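Local structure of RagA protein (Porphyromonas gingivalis, 6SLN) at residues Leu169-Thr174 with Asp465-Arg470. The protein probably acts as a TonB-dependent outer-membrane receptor, a plugged beta-barrel that takes up its substrate across the outer membrane of this bacterium. Residues are numbered along the deposited sequence; the frame is centred on the assembly and turned at random.
Sequences LDVVAT and DITNTR
Plug meets barrel wall here: Val171, on the short helix 169-173 of the plug, directs its two methyl groups at Asp465 and Thr467, which point inward from the barrel strand 456-475. The touch is light, burying 89 Å² in all. CG1 of Val171 lies 4.0 Å from OD2 of Asp465, and CG2 of Val171 stops 4.1 Å from OG1 of Thr467, so each branch of the valine faces one oxygen of the wall. The torsion explains the split: with CG1 anti to the backbone N (chi1 170°) and CG2 anti to the carbonyl carbon, the fork opens toward residues two apart on the strand. The valine and Asp465 side chains cross at a slant, while those of Val171 and Thr467 pass each other running in opposite directions. Both are van der Waals contacts. The hydroxyl of Thr467 gives its hydrogen bond to OE1 of Gln441 on the adjoining strand 435-450, and that strand widens the seat, since Val171 also rests on Gln441 and Asn443.

This is the layout of a TonB-dependent receptor, whose plug domain fills the lumen of a transmembrane beta-barrel. Asp465 and Thr467, with one residue between them, lie on the inner face of the strand, while the intervening Ile466 points away from the plug, touches a bound C8E detergent and packs on His440 of the second subunit.

At its C-terminal end the helix is held by Thr174, whose OG1 donates to the carbonyl O of Val171 over 2.6 Å, reaching it at a C=O...donor angle of 124° and tilted 22° from the carbonyl plane. Within the same last turn, Ala173 O accepts a hydrogen bond from NE of Arg348, a residue of barrel strand 345-360.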
loop_
_atom_site.group_PDB
_atom_site.type_symbol
_atom_site.label_atom_id
_atom_site.label_comp_id
_atom_site.label_asym_id
_atom_site.label_seq_id
_atom_site.Cartn_x
_atom_site.Cartn_y
_atom_site.Cartn_z
ATOM N N LEU A 169 -3.442 1.347 -25.022
ATOM C CA LEU A 169 -2.651 0.378 -25.772
ATOM C C LEU A 169 -2.135 -0.726 -24.859
ATOM O O LEU A 169 -2.006 -1.874 -25.297
ATOM C CB LEU A 169 -1.488 1.058 -26.514
ATOM C CG LEU A 169 -1.669 1.162 -28.041
ATOM C CD1 LEU A 169 -0.355 1.343 -28.803
ATOM C CD2 LEU A 169 -2.452 -0.020 -28.623
ATOM N N ASP A 170 -1.852 -0.413 -23.591
ATOM C CA ASP A 170 -1.468 -1.464 -22.651
ATOM C C ASP A 170 -2.587 -2.488 -22.494
ATOM O O ASP A 170 -2.339 -3.703 -22.487
ATOM C CB ASP A 170 -1.101 -0.863 -21.291
ATOM C CG ASP A 170 0.097 0.070 -21.360
ATOM O OD1 ASP A 170 1.076 -0.256 -22.070
ATOM O OD2 ASP A 170 0.056 1.132 -20.699
ATOM N N VAL A 171 -3.831 -2.016 -22.378
ATOM C CA VAL A 171 -4.949 -2.944 -22.251
ATOM C C VAL A 171 -5.123 -3.703 -23.565
ATOM O O VAL A 171 -5.578 -4.853 -23.577
ATOM C CB VAL A 171 -6.223 -2.174 -21.816
ATOM C CG1 VAL A 171 -7.471 -3.033 -21.913
ATOM C CG2 VAL A 171 -6.084 -1.631 -20.384
ATOM N N VAL A 172 -4.734 -3.092 -24.686
ATOM C CA VAL A 172 -4.779 -3.793 -25.968
ATOM C C VAL A 172 -3.762 -4.931 -25.991
ATOM O O VAL A 172 -4.046 -6.010 -26.515
ATOM C CB VAL A 172 -4.556 -2.814 -27.136
ATOM C CG1 VAL A 172 -4.329 -3.588 -28.424
ATOM C CG2 VAL A 172 -5.741 -1.902 -27.292
ATOM N N ALA A 173 -2.569 -4.713 -25.415
ATOM C CA ALA A 173 -1.589 -5.792 -25.270
ATOM C C ALA A 173 -2.089 -6.955 -24.398
ATOM O O ALA A 173 -1.622 -8.090 -24.569
ATOM C CB ALA A 173 -0.286 -5.244 -24.686
ATOM N N THR A 174 -2.998 -6.706 -23.449
ATOM C CA THR A 174 -3.537 -7.798 -22.643
ATOM C C THR A 174 -4.596 -8.603 -23.384
ATOM O O THR A 174 -5.184 -9.511 -22.789
ATOM C CB THR A 174 -4.135 -7.280 -21.322
ATOM O OG1 THR A 174 -5.360 -6.559 -21.563
ATOM C CG2 THR A 174 -3.131 -6.385 -20.557
ATOM N N ASP A 465 -13.489 -0.847 -18.182
ATOM C CA ASP A 465 -12.239 -1.578 -18.242
ATOM C C ASP A 465 -11.551 -1.379 -16.906
ATOM O O ASP A 465 -11.323 -0.238 -16.486
ATOM C CB ASP A 465 -11.353 -1.076 -19.381
ATOM C CG ASP A 465 -11.835 -1.546 -20.727
ATOM O OD1 ASP A 465 -12.971 -2.062 -20.798
ATOM O OD2 ASP A 465 -11.091 -1.408 -21.709
ATOM N N ILE A 466 -11.223 -2.475 -16.237
ATOM C CA ILE A 466 -10.659 -2.409 -14.900
ATOM C C ILE A 466 -9.277 -3.043 -14.924
ATOM O O ILE A 466 -9.091 -4.138 -15.468
ATOM C CB ILE A 466 -11.579 -3.085 -13.867
ATOM C CG1 ILE A 466 -12.957 -2.424 -13.898
ATOM C CG2 ILE A 466 -10.984 -2.993 -12.468
ATOM C CD1 ILE A 466 -13.919 -2.968 -12.842
ATOM N N THR A 467 -8.308 -2.337 -14.364
ATOM C CA THR A 467 -6.969 -2.862 -14.183
ATOM C C THR A 467 -6.648 -2.791 -12.702
ATOM O O THR A 467 -6.782 -1.722 -12.089
ATOM C CB THR A 467 -5.919 -2.070 -14.983
ATOM O OG1 THR A 467 -6.368 -1.858 -16.332
ATOM C CG2 THR A 467 -4.602 -2.819 -14.989
ATOM N N ASN A 468 -6.253 -3.929 -12.130
ATOM C CA ASN A 468 -5.671 -3.986 -10.792
ATOM C C ASN A 468 -4.338 -4.707 -10.891
ATOM O O ASN A 468 -4.277 -5.859 -11.345
ATOM C CB ASN A 468 -6.569 -4.713 -9.793
ATOM C CG ASN A 468 -7.755 -3.897 -9.373
ATOM O OD1 ASN A 468 -7.621 -2.914 -8.638
ATOM N ND2 ASN A 468 -8.938 -4.308 -9.828
ATOM N N THR A 469 -3.285 -4.041 -10.442
ATOM C CA THR A 469 -1.936 -4.537 -10.595
ATOM C C THR A 469 -1.239 -4.499 -9.252
ATOM O O THR A 469 -1.289 -3.488 -8.545
ATOM C CB THR A 469 -1.168 -3.700 -11.607
ATOM O OG1 THR A 469 -1.967 -3.573 -12.788
ATOM C CG2 THR A 469 0.175 -4.351 -11.934
ATOM N N ARG A 470 -0.604 -5.601 -8.908
ATOM C CA ARG A 470 0.273 -5.667 -7.755
ATOM C C ARG A 470 1.690 -5.884 -8.260
ATOM O O ARG A 470 1.944 -6.779 -9.079
ATOM C CB ARG A 470 -0.151 -6.792 -6.805
ATOM C CG ARG A 470 -1.442 -6.466 -6.039
ATOM C CD ARG A 470 -1.158 -5.458 -4.949
ATOM N NE ARG A 470 -0.589 -6.092 -3.765
ATOM C CZ ARG A 470 0.722 -6.168 -3.512
ATOM N NH1 ARG A 470 1.600 -5.640 -4.358
ATOM N NH2 ARG A 470 1.164 -6.758 -2.405
#